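Local coordinates for DNA replication licensing factor MCM related protein (Thermoplasma acidophilum, PDB 4ME3), which probably serves DNA replication as an ATP-driven helicase that binds single-stranded DNA, the chain here being its N-terminal domain with a zinc site, at residues I193-V198 against I219-L224; V198-D203 against Q214-I219; G238-E243 against T257-I262. All blocks are in the same frame, centred on the assembly; numbering follows the deposited sequence.

Contact 1: residues I193-V198 against I219-L224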
loop_
_atom_site.group_PDB
_atom_site.type_symbol
_atom_site.label_atom_id
_atom_site.label_comp_id
_atom_site.label_asym_id
_atom_site.label_seq_id
_atom_site.Cartn_x
_atom_site.Cartn_y
_atom_site.Cartn_z
ATOM N N ILE A 193 6.631 -9.110 2.348
ATOM C CA ILE A 193 5.444 -8.894 3.159
ATOM C C ILE A 193 4.403 -9.968 2.862
ATOM O O ILE A 193 4.370 -10.529 1.763
ATOM C CB ILE A 193 4.820 -7.505 2.908
ATOM C CG1 ILE A 193 4.427 -7.356 1.438
ATOM C CG2 ILE A 193 5.787 -6.407 3.317
ATOM C CD1 ILE A 193 3.662 -6.081 1.139
ATOM N N ASP A 194 3.568 -10.253 3.853
ATOM C CA ASP A 194 2.455 -11.175 3.702
ATOM C C ASP A 194 1.421 -10.583 2.762
ATOM O O ASP A 194 1.158 -9.377 2.796
ATOM C CB ASP A 194 1.786 -11.427 5.050
ATOM C CG ASP A 194 2.682 -12.169 6.027
ATOM O OD1 ASP A 194 3.378 -13.116 5.602
ATOM O OD2 ASP A 194 2.677 -11.804 7.223
ATOM N N VAL A 195 0.830 -11.437 1.939
ATOM C CA VAL A 195 -0.268 -11.037 1.065
ATOM C C VAL A 195 -1.333 -12.119 1.093
ATOM O O VAL A 195 -1.027 -13.308 1.186
ATOM C CB VAL A 195 0.198 -10.832 -0.385
ATOM C CG1 VAL A 195 -0.971 -10.387 -1.268
ATOM C CG2 VAL A 195 1.330 -9.818 -0.450
ATOM N N GLN A 196 -2.589 -11.704 1.016
ATOM C CA GLN A 196 -3.690 -12.646 0.945
ATOM C C GLN A 196 -4.772 -12.034 0.072
ATOM O O GLN A 196 -5.042 -10.839 0.169
ATOM C CB GLN A 196 -4.238 -12.923 2.343
ATOM C CG GLN A 196 -5.338 -13.966 2.388
ATOM C CD GLN A 196 -5.845 -14.211 3.790
ATOM O OE1 GLN A 196 -5.982 -13.280 4.588
ATOM N NE2 GLN A 196 -6.130 -15.470 4.105
ATOM N N LYS A 197 -5.374 -12.842 -0.791
ATOM C CA LYS A 197 -6.520 -12.379 -1.563
ATOM C C LYS A 197 -7.784 -12.927 -0.932
ATOM O O LYS A 197 -7.839 -14.092 -0.533
ATOM C CB LYS A 197 -6.424 -12.808 -3.026
ATOM C CG LYS A 197 -5.118 -12.429 -3.695
ATOM C CD LYS A 197 -5.213 -12.575 -5.201
ATOM C CE LYS A 197 -3.895 -12.244 -5.877
ATOM N NZ LYS A 197 -3.977 -12.424 -7.354
ATOM N N VAL A 198 -8.796 -12.073 -0.843
ATOM C CA VAL A 198 -10.056 -12.413 -0.214
ATOM C C VAL A 198 -11.200 -11.997 -1.127
ATOM O O VAL A 198 -11.318 -10.828 -1.493
ATOM C CB VAL A 198 -10.205 -11.685 1.137
ATOM C CG1 VAL A 198 -11.506 -12.062 1.815
ATOM C CG2 VAL A 198 -9.013 -12.003 2.044
ATOM N N ILE A 219 -7.348 -7.304 -1.915
ATOM C CA ILE A 219 -5.965 -7.636 -1.612
ATOM C C ILE A 219 -5.650 -7.092 -0.226
ATOM O O ILE A 219 -5.765 -5.895 0.016
ATOM C CB ILE A 219 -4.987 -7.022 -2.635
ATOM C CG1 ILE A 219 -5.269 -7.556 -4.043
ATOM C CG2 ILE A 219 -3.543 -7.317 -2.247
ATOM C CD1 ILE A 219 -5.227 -9.057 -4.163
ATOM N N THR A 220 -5.275 -7.978 0.691
ATOM C CA THR A 220 -4.871 -7.565 2.028
ATOM C C THR A 220 -3.387 -7.852 2.201
ATOM O O THR A 220 -2.935 -8.966 1.950
ATOM C CB THR A 220 -5.672 -8.296 3.124
ATOM O OG1 THR A 220 -5.445 -9.711 3.040
ATOM C CG2 THR A 220 -7.158 -8.012 2.977
ATOM N N GLU A 221 -2.627 -6.843 2.616
ATOM C CA GLU A 221 -1.180 -6.987 2.717
ATOM C C GLU A 221 -0.667 -6.708 4.120
ATOM O O GLU A 221 -1.288 -5.973 4.893
ATOM C CB GLU A 221 -0.472 -6.049 1.736
ATOM C CG GLU A 221 -0.673 -6.393 0.272
ATOM C CD GLU A 221 0.265 -5.618 -0.632
ATOM O OE1 GLU A 221 0.763 -4.554 -0.203
ATOM O OE2 GLU A 221 0.510 -6.070 -1.769
ATOM N N ASP A 222 0.480 -7.307 4.426
ATOM C CA ASP A 222 1.206 -7.051 5.664
ATOM C C ASP A 222 0.312 -7.272 6.888
ATOM O O ASP A 222 -0.190 -8.379 7.094
ATOM C CB ASP A 222 1.815 -5.643 5.614
ATOM C CG ASP A 222 3.003 -5.479 6.544
ATOM O OD1 ASP A 222 3.408 -6.471 7.190
ATOM O OD2 ASP A 222 3.549 -4.356 6.607
ATOM N N ASP A 223 0.112 -6.234 7.695
ATOM C CA ASP A 223 -0.655 -6.357 8.931
ATOM C C ASP A 223 -2.127 -6.697 8.705
ATOM O O ASP A 223 -2.818 -7.108 9.638
ATOM C CB ASP A 223 -0.544 -5.071 9.764
ATOM C CG ASP A 223 -0.738 -3.810 8.932
ATOM O OD1 ASP A 223 -0.062 -3.673 7.892
ATOM O OD2 ASP A 223 -1.558 -2.951 9.319
ATOM N N LEU A 224 -2.608 -6.525 7.477
ATOM C CA LEU A 224 -4.003 -6.819 7.165
ATOM C C LEU A 224 -4.208 -8.237 6.626
ATOM O O LEU A 224 -5.340 -8.705 6.536
ATOM C CB LEU A 224 -4.555 -5.795 6.167
ATOM C CG LEU A 224 -4.609 -4.351 6.675
ATOM C CD1 LEU A 224 -5.286 -3.455 5.646
ATOM C CD2 LEU A 224 -5.320 -4.274 8.015
HETATM O O HOH W 1 4.157 -8.933 6.437
HETATM O O HOH W 2 0.759 -10.637 8.378
HETATM O O HOH W 3 -7.128 -10.753 5.649
#
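Gln196 and Thr220 form a hydrogen-bonded pair of an antiparallel beta ladder, Gln196 N reaching Thr220 O and Thr220 N reaching Gln196 O, both at 2.9 Å. A further backbone bond, from Asp222 N to Asp194 O, is 2.7 Å long. Just beyond it the chain reverses in a type II' beta turn: Asp222 has a positive phi of 55°, and Leu224 N bonds back to Glu221 O.

Apolar contacts run along the face that carries Val195, Lys197, Ile219 and Glu221. The tightest is Ile219 CD1 on Lys197 CG, 3.4 Å apart. The chi2 of Ile219, -56°, sets this methyl beside the lysine, whose extended stem runs alongside it. Val195 divides its two methyls, CG1 meeting Ile219 CG2 at 4.1 Å and CG2 lying next to Glu221 CG at 4.0 Å.

From the end of the segment Ile193 crosses Glu221 obliquely, its CD1 touching the carboxylate at Glu221 OE1, 3.5 Å away. That carboxylate is held by a salt bridge to Lys139 and a hydrogen bond with the Tyr260 hydroxyl.

Gln196 and Thr220 stand side by side on the other face, where a water donates to Gln196 OE1 and Leu224 O while accepting from Thr220 OG1. The amide of Gln196 is further fixed by Gly226 N and by the carbonyl of Thr134. At the end of the ladder two more waters link Asp194 to Asp222, one of them donating to Asp222 OD1 at 2.7 Å; Asp222 OD2 is taken by Arg45 and Asn97.

Within the OB domain, strand 191-201 pairs with strand 123-147 as well as with strand 215-221, which has strand 250-261 as its other neighbour. The turn after strand 215-221 carries Asp223 and Leu224 against strands 46-50 and 97-101.

Contact 2: residues V198-D203 against Q214-I219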
loop_
_atom_site.group_PDB
_atom_site.type_symbol
_atom_site.label_atom_id
_atom_site.label_comp_id
_atom_site.label_asym_id
_atom_site.label_seq_id
_atom_site.Cartn_x
_atom_site.Cartn_y
_atom_site.Cartn_z
ATOM N N VAL A 198 -8.796 -12.073 -0.843
ATOM C CA VAL A 198 -10.056 -12.413 -0.214
ATOM C C VAL A 198 -11.200 -11.997 -1.127
ATOM O O VAL A 198 -11.318 -10.828 -1.493
ATOM C CB VAL A 198 -10.205 -11.685 1.137
ATOM C CG1 VAL A 198 -11.506 -12.062 1.815
ATOM C CG2 VAL A 198 -9.013 -12.003 2.044
ATOM N N GLU A 199 -12.037 -12.952 -1.506
ATOM C CA GLU A 199 -13.199 -12.635 -2.329
ATOM C C GLU A 199 -14.420 -12.421 -1.455
ATOM O O GLU A 199 -14.755 -13.271 -0.636
ATOM C CB GLU A 199 -13.478 -13.749 -3.338
ATOM C CG GLU A 199 -14.714 -13.482 -4.179
ATOM C CD GLU A 199 -14.957 -14.552 -5.219
ATOM O OE1 GLU A 199 -14.739 -14.274 -6.417
ATOM O OE2 GLU A 199 -15.372 -15.667 -4.839
ATOM N N ILE A 200 -15.082 -11.280 -1.624
ATOM C CA ILE A 200 -16.324 -11.017 -0.912
ATOM C C ILE A 200 -17.499 -10.948 -1.885
ATOM O O ILE A 200 -17.321 -10.714 -3.076
ATOM C CB ILE A 200 -16.265 -9.714 -0.086
ATOM C CG1 ILE A 200 -16.068 -8.497 -0.991
ATOM C CG2 ILE A 200 -15.145 -9.791 0.945
ATOM C CD1 ILE A 200 -16.316 -7.178 -0.280
ATOM N N GLN A 201 -18.698 -11.149 -1.358
ATOM C CA GLN A 201 -19.906 -11.126 -2.170
ATOM C C GLN A 201 -20.946 -10.221 -1.531
ATOM O O GLN A 201 -20.979 -10.064 -0.312
ATOM C CB GLN A 201 -20.469 -12.540 -2.307
ATOM C CG GLN A 201 -21.636 -12.642 -3.267
ATOM C CD GLN A 201 -22.106 -14.068 -3.456
ATOM O OE1 GLN A 201 -21.955 -14.905 -2.566
ATOM N NE2 GLN A 201 -22.671 -14.355 -4.625
ATOM N N GLU A 202 -21.801 -9.627 -2.356
ATOM C CA GLU A 202 -22.870 -8.782 -1.849
ATOM C C GLU A 202 -23.776 -9.596 -0.939
ATOM O O GLU A 202 -24.036 -10.768 -1.204
ATOM C CB GLU A 202 -23.689 -8.202 -3.005
ATOM C CG GLU A 202 -22.924 -7.215 -3.868
ATOM C CD GLU A 202 -23.779 -6.612 -4.967
ATOM O OE1 GLU A 202 -24.277 -7.379 -5.814
ATOM O OE2 GLU A 202 -23.953 -5.374 -4.976
ATOM N N ASP A 203 -24.243 -8.969 0.135
ATOM C CA ASP A 203 -25.181 -9.603 1.052
ATOM C C ASP A 203 -26.541 -9.722 0.372
ATOM O O ASP A 203 -27.161 -8.712 0.051
ATOM C CB ASP A 203 -25.310 -8.771 2.328
ATOM C CG ASP A 203 -26.216 -9.418 3.360
ATOM O OD1 ASP A 203 -26.996 -10.321 2.993
ATOM O OD2 ASP A 203 -26.150 -9.019 4.541
ATOM N N GLN A 214 -23.118 -9.877 -6.627
ATOM C CA GLN A 214 -21.837 -9.799 -7.322
ATOM C C GLN A 214 -20.671 -9.945 -6.348
ATOM O O GLN A 214 -20.840 -9.807 -5.137
ATOM C CB GLN A 214 -21.732 -8.484 -8.105
ATOM C CG GLN A 214 -22.729 -8.407 -9.258
ATOM C CD GLN A 214 -22.621 -7.126 -10.071
ATOM O OE1 GLN A 214 -21.599 -6.440 -10.051
ATOM N NE2 GLN A 214 -23.685 -6.802 -10.796
ATOM N N ARG A 215 -19.492 -10.232 -6.887
ATOM C CA ARG A 215 -18.313 -10.467 -6.063
ATOM C C ARG A 215 -17.172 -9.542 -6.452
ATOM O O ARG A 215 -17.122 -9.029 -7.568
ATOM C CB ARG A 215 -17.860 -11.923 -6.202
ATOM C CG ARG A 215 -18.887 -12.932 -5.723
ATOM C CD ARG A 215 -18.505 -14.356 -6.103
ATOM N NE ARG A 215 -19.482 -15.326 -5.602
ATOM C CZ ARG A 215 -19.240 -16.259 -4.684
ATOM N NH1 ARG A 215 -18.035 -16.402 -4.141
ATOM N NH2 ARG A 215 -20.216 -17.074 -4.308
ATOM N N ILE A 216 -16.261 -9.316 -5.513
ATOM C CA ILE A 216 -15.045 -8.581 -5.808
ATOM C C ILE A 216 -13.933 -9.099 -4.915
ATOM O O ILE A 216 -14.188 -9.548 -3.800
ATOM C CB ILE A 216 -15.219 -7.063 -5.601
ATOM C CG1 ILE A 216 -14.005 -6.320 -6.159
ATOM C CG2 ILE A 216 -15.428 -6.735 -4.119
ATOM C CD1 ILE A 216 -14.186 -4.811 -6.236
ATOM N N THR A 217 -12.707 -9.054 -5.420
ATOM C CA THR A 217 -11.555 -9.510 -4.654
ATOM C C THR A 217 -10.870 -8.355 -3.954
ATOM O O THR A 217 -10.724 -7.267 -4.511
ATOM C CB THR A 217 -10.529 -10.224 -5.541
ATOM O OG1 THR A 217 -11.105 -11.432 -6.046
ATOM C CG2 THR A 217 -9.275 -10.568 -4.746
ATOM N N ILE A 218 -10.455 -8.616 -2.721
ATOM C CA ILE A 218 -9.741 -7.649 -1.915
ATOM C C ILE A 218 -8.332 -8.174 -1.724
ATOM O O ILE A 218 -8.142 -9.358 -1.434
ATOM C CB ILE A 218 -10.393 -7.488 -0.534
ATOM C CG1 ILE A 218 -11.873 -7.122 -0.680
ATOM C CG2 ILE A 218 -9.667 -6.426 0.278
ATOM C CD1 ILE A 218 -12.697 -7.503 0.509
ATOM N N ILE A 219 -7.348 -7.304 -1.915
ATOM C CA ILE A 219 -5.965 -7.636 -1.612
ATOM C C ILE A 219 -5.650 -7.092 -0.226
ATOM O O ILE A 219 -5.765 -5.895 0.016
ATOM C CB ILE A 219 -4.987 -7.022 -2.635
ATOM C CG1 ILE A 219 -5.269 -7.556 -4.043
ATOM C CG2 ILE A 219 -3.543 -7.317 -2.247
ATOM C CD1 ILE A 219 -5.227 -9.057 -4.163
HETATM O O HOH W 4 -13.860 -11.584 -7.292
#
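Ile200 packs against two isoleucines of the partner strand, and this is the dense side of the contact. Its CG2 presses on Ile218 CD1 at 3.4 Å, closer than usual for two carbons, the two side chains crossing at about a right angle. Its CG1 takes the crowded position between backbone N and carbonyl carbon (chi1 63°), where it meets Ile216 CG2 at 3.6 Å. Val198, on the same buried face, is paired with Ile218 through two backbone bonds, and Ile200 is paired with Ile216 in the same way.

These rungs make an antiparallel hairpin of the OB domain, strands 191-201 and 215-221, whose connecting loop is partly unmodelled. Near that loop Glu202 and Gln214 close the ladder: Glu202 N bonds to Gln214 O, and Gln214 N returns a nearly straight bond of 2.9 Å (174° at hydrogen) to Glu202 OE1, met on its anti side. The same oxygen has a salt bridge to Arg113.

The opposite face is more open, with polar side chains in place of isoleucines. Arg215, largely exposed, reaches over this face with its stem extended from CG to NE. Its NH1 makes a salt bridge of 2.8 Å to Glu199 OE2; the oxygen lies at the edge of the guanidinium, but the donor comes from above the carboxylate plane, 51° out of it. Gln201 OE1 sits over one guanidinium face, 3.3 Å from Arg215 NH2 at an angle too poor for a hydrogen bond. That oxygen instead accepts from Arg131 NE, while Gln201 NE2 reaches the carbonyl of Pro213. Farther along, a water joins Glu199 OE1 to Thr217 OG1, 3.0 Å from each.

Contact 3: residues G238-E243 against T257-I262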
loop_
_atom_site.group_PDB
_atom_site.type_symbol
_atom_site.label_atom_id
_atom_site.label_comp_id
_atom_site.label_asym_id
_atom_site.label_seq_id
_atom_site.Cartn_x
_atom_site.Cartn_y
_atom_site.Cartn_z
ATOM N N GLY A 238 -10.577 0.956 0.724
ATOM C CA GLY A 238 -9.429 0.640 -0.101
ATOM C C GLY A 238 -9.372 1.392 -1.408
ATOM O O GLY A 238 -10.291 2.135 -1.755
ATOM N N ILE A 239 -8.273 1.203 -2.125
ATOM C CA ILE A 239 -8.090 1.820 -3.428
ATOM C C ILE A 239 -8.592 0.868 -4.504
ATOM O O ILE A 239 -8.180 -0.295 -4.567
ATOM C CB ILE A 239 -6.607 2.159 -3.689
ATOM C CG1 ILE A 239 -6.032 2.948 -2.512
ATOM C CG2 ILE A 239 -6.474 2.943 -4.988
ATOM C CD1 ILE A 239 -4.550 3.210 -2.607
ATOM N N LEU A 240 -9.491 1.357 -5.350
ATOM C CA LEU A 240 -10.010 0.536 -6.431
ATOM C C LEU A 240 -8.969 0.421 -7.540
ATOM O O LEU A 240 -8.487 1.424 -8.064
ATOM C CB LEU A 240 -11.318 1.113 -6.973
ATOM C CG LEU A 240 -12.059 0.188 -7.937
ATOM C CD1 LEU A 240 -12.558 -1.052 -7.207
ATOM C CD2 LEU A 240 -13.205 0.913 -8.600
ATOM N N ARG A 241 -8.625 -0.816 -7.882
ATOM C CA ARG A 241 -7.599 -1.094 -8.877
ATOM C C ARG A 241 -8.177 -1.927 -10.011
ATOM O O ARG A 241 -9.297 -2.419 -9.915
ATOM C CB ARG A 241 -6.439 -1.857 -8.236
ATOM C CG ARG A 241 -5.655 -1.059 -7.214
ATOM C CD ARG A 241 -5.130 0.226 -7.819
ATOM N NE ARG A 241 -4.080 0.830 -7.001
ATOM C CZ ARG A 241 -3.578 2.043 -7.209
ATOM N NH1 ARG A 241 -4.032 2.792 -8.206
ATOM N NH2 ARG A 241 -2.625 2.514 -6.414
ATOM N N THR A 242 -7.405 -2.082 -11.082
ATOM C CA THR A 242 -7.822 -2.897 -12.216
ATOM C C THR A 242 -6.799 -3.987 -12.502
ATOM O O THR A 242 -5.598 -3.798 -12.306
ATOM C CB THR A 242 -7.987 -2.056 -13.499
ATOM O OG1 THR A 242 -6.745 -1.416 -13.814
ATOM C CG2 THR A 242 -9.068 -1.011 -13.325
ATOM N N GLU A 243 -7.288 -5.131 -12.967
ATOM C CA GLU A 243 -6.430 -6.247 -13.337
ATOM C C GLU A 243 -6.831 -6.737 -14.720
ATOM O O GLU A 243 -8.016 -6.844 -15.029
ATOM C CB GLU A 243 -6.555 -7.377 -12.316
ATOM C CG GLU A 243 -5.778 -8.633 -12.675
ATOM C CD GLU A 243 -4.282 -8.468 -12.501
ATOM O OE1 GLU A 243 -3.864 -7.573 -11.737
ATOM O OE2 GLU A 243 -3.523 -9.240 -13.126
ATOM N N THR A 257 -12.150 -5.046 -11.862
ATOM C CA THR A 257 -11.718 -4.263 -10.715
ATOM C C THR A 257 -11.481 -5.146 -9.498
ATOM O O THR A 257 -12.095 -6.205 -9.353
ATOM C CB THR A 257 -12.757 -3.202 -10.334
ATOM O OG1 THR A 257 -14.015 -3.833 -10.081
ATOM C CG2 THR A 257 -12.916 -2.174 -11.444
ATOM N N TYR A 258 -10.580 -4.693 -8.632
ATOM C CA TYR A 258 -10.373 -5.305 -7.329
ATOM C C TYR A 258 -10.024 -4.199 -6.345
ATOM O O TYR A 258 -9.711 -3.082 -6.747
ATOM C CB TYR A 258 -9.274 -6.371 -7.382
ATOM C CG TYR A 258 -7.868 -5.847 -7.582
ATOM C CD1 TYR A 258 -7.349 -5.660 -8.859
ATOM C CD2 TYR A 258 -7.050 -5.561 -6.495
ATOM C CE1 TYR A 258 -6.059 -5.198 -9.046
ATOM C CE2 TYR A 258 -5.763 -5.096 -6.673
ATOM C CZ TYR A 258 -5.272 -4.917 -7.950
ATOM O OH TYR A 258 -3.991 -4.449 -8.124
ATOM N N LEU A 259 -10.087 -4.502 -5.056
ATOM C CA LEU A 259 -9.870 -3.484 -4.043
ATOM C C LEU A 259 -8.590 -3.761 -3.276
ATOM O O LEU A 259 -8.398 -4.861 -2.766
ATOM C CB LEU A 259 -11.052 -3.448 -3.083
ATOM C CG LEU A 259 -11.172 -2.206 -2.193
ATOM C CD1 LEU A 259 -11.535 -0.984 -3.024
ATOM C CD2 LEU A 259 -12.205 -2.444 -1.106
ATOM N N TYR A 260 -7.716 -2.760 -3.215
ATOM C CA TYR A 260 -6.519 -2.827 -2.389
ATOM C C TYR A 260 -6.833 -2.269 -1.008
ATOM O O TYR A 260 -7.070 -1.068 -0.847
ATOM C CB TYR A 260 -5.378 -2.039 -3.026
ATOM C CG TYR A 260 -4.112 -2.096 -2.213
ATOM C CD1 TYR A 260 -3.235 -3.164 -2.340
ATOM C CD2 TYR A 260 -3.801 -1.094 -1.305
ATOM C CE1 TYR A 260 -2.080 -3.228 -1.594
ATOM C CE2 TYR A 260 -2.645 -1.150 -0.549
ATOM C CZ TYR A 260 -1.788 -2.221 -0.699
ATOM O OH TYR A 260 -0.635 -2.287 0.047
ATOM N N ALA A 261 -6.826 -3.140 -0.005
ATOM C CA ALA A 261 -7.312 -2.781 1.321
ATOM C C ALA A 261 -6.402 -1.789 2.039
ATOM O O ALA A 261 -5.185 -1.978 2.107
ATOM C CB ALA A 261 -7.486 -4.032 2.169
ATOM N N ILE A 262 -7.009 -0.731 2.569
ATOM C CA ILE A 262 -6.310 0.228 3.419
ATOM C C ILE A 262 -6.743 0.072 4.873
ATOM O O ILE A 262 -5.951 0.275 5.794
ATOM C CB ILE A 262 -6.581 1.678 2.963
ATOM C CG1 ILE A 262 -6.007 1.913 1.564
ATOM C CG2 ILE A 262 -5.992 2.665 3.947
ATOM C CD1 ILE A 262 -4.506 1.755 1.472
#
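Arg241 lays its CB over one face of the Tyr258 ring in a CH-pi contact, 3.6 Å from the ring centroid and 23° off the normal. The carbon is displaced toward the rim and comes closest to Tyr258 CZ, at 3.3 Å. At the ring edge lies the carbonyl oxygen of Thr242, 3.6 Å from Tyr258 CE1, and Glu243 CB approaches obliquely near CD1. The first torsion of Tyr258 (70°) sets CG between backbone N and carbonyl carbon, and from there the ring spreads across the partner strand. The guanidinium of Arg241 is turned well away from the ring plane; Ile239 CG2 lies over the centre of one of its faces, 3.7 Å above the plane, and NH2 makes a salt bridge to Glu70. An alanine in place of Tyr258 would probably leave Arg241 CB and Glu243 CB without their aromatic cover and let the arginine stem turn more freely.

The two segments are the arms of a long beta hairpin, strands 233-247 and 250-261. In ring-shaped MCM relatives a hairpin of the OB domain projects into the central channel and takes part in DNA binding; this one probably corresponds to it. Within 238-243 and 257-262 the hydrogen-bonded pairs are Ile239-Tyr260 and Arg241-Tyr258, each joined by two backbone bonds.

On the face away from the tyrosines, Leu240 CD1 rests 3.8 Å from Thr257 CB and more loosely on Leu259 CD1. Leu259 CD1 also lies 3.6 Å from Gly238 O. At the Gly238 end, Gly238 CA comes within 3.0 Å of Tyr260 O, so close that a side chain there would run into that oxygen, and Ile262 CG1 packs on the same CA.

In the fold
Contacts 1 and 2 are successive lengths of one ladder between strands 191-201 and 215-221, their centres about 15 Å apart; they share Val198 and Ile219, and contact 2 is nested inside the loop that contact 1 closes. Contact 3 follows in the chain, its centre about 12 Å from that of contact 1 and 11 Å from that of contact 2. It joins the same sheet because strand 250-261 runs parallel to strand 215-221: Leu259 N faces Thr217 O at 2.9 Å, and Leu259 O faces Ile219 N at 2.8 Å, both probable hydrogen bonds. All three lie away from the zinc site of Cys147, Cys150, Cys169 and Cys172.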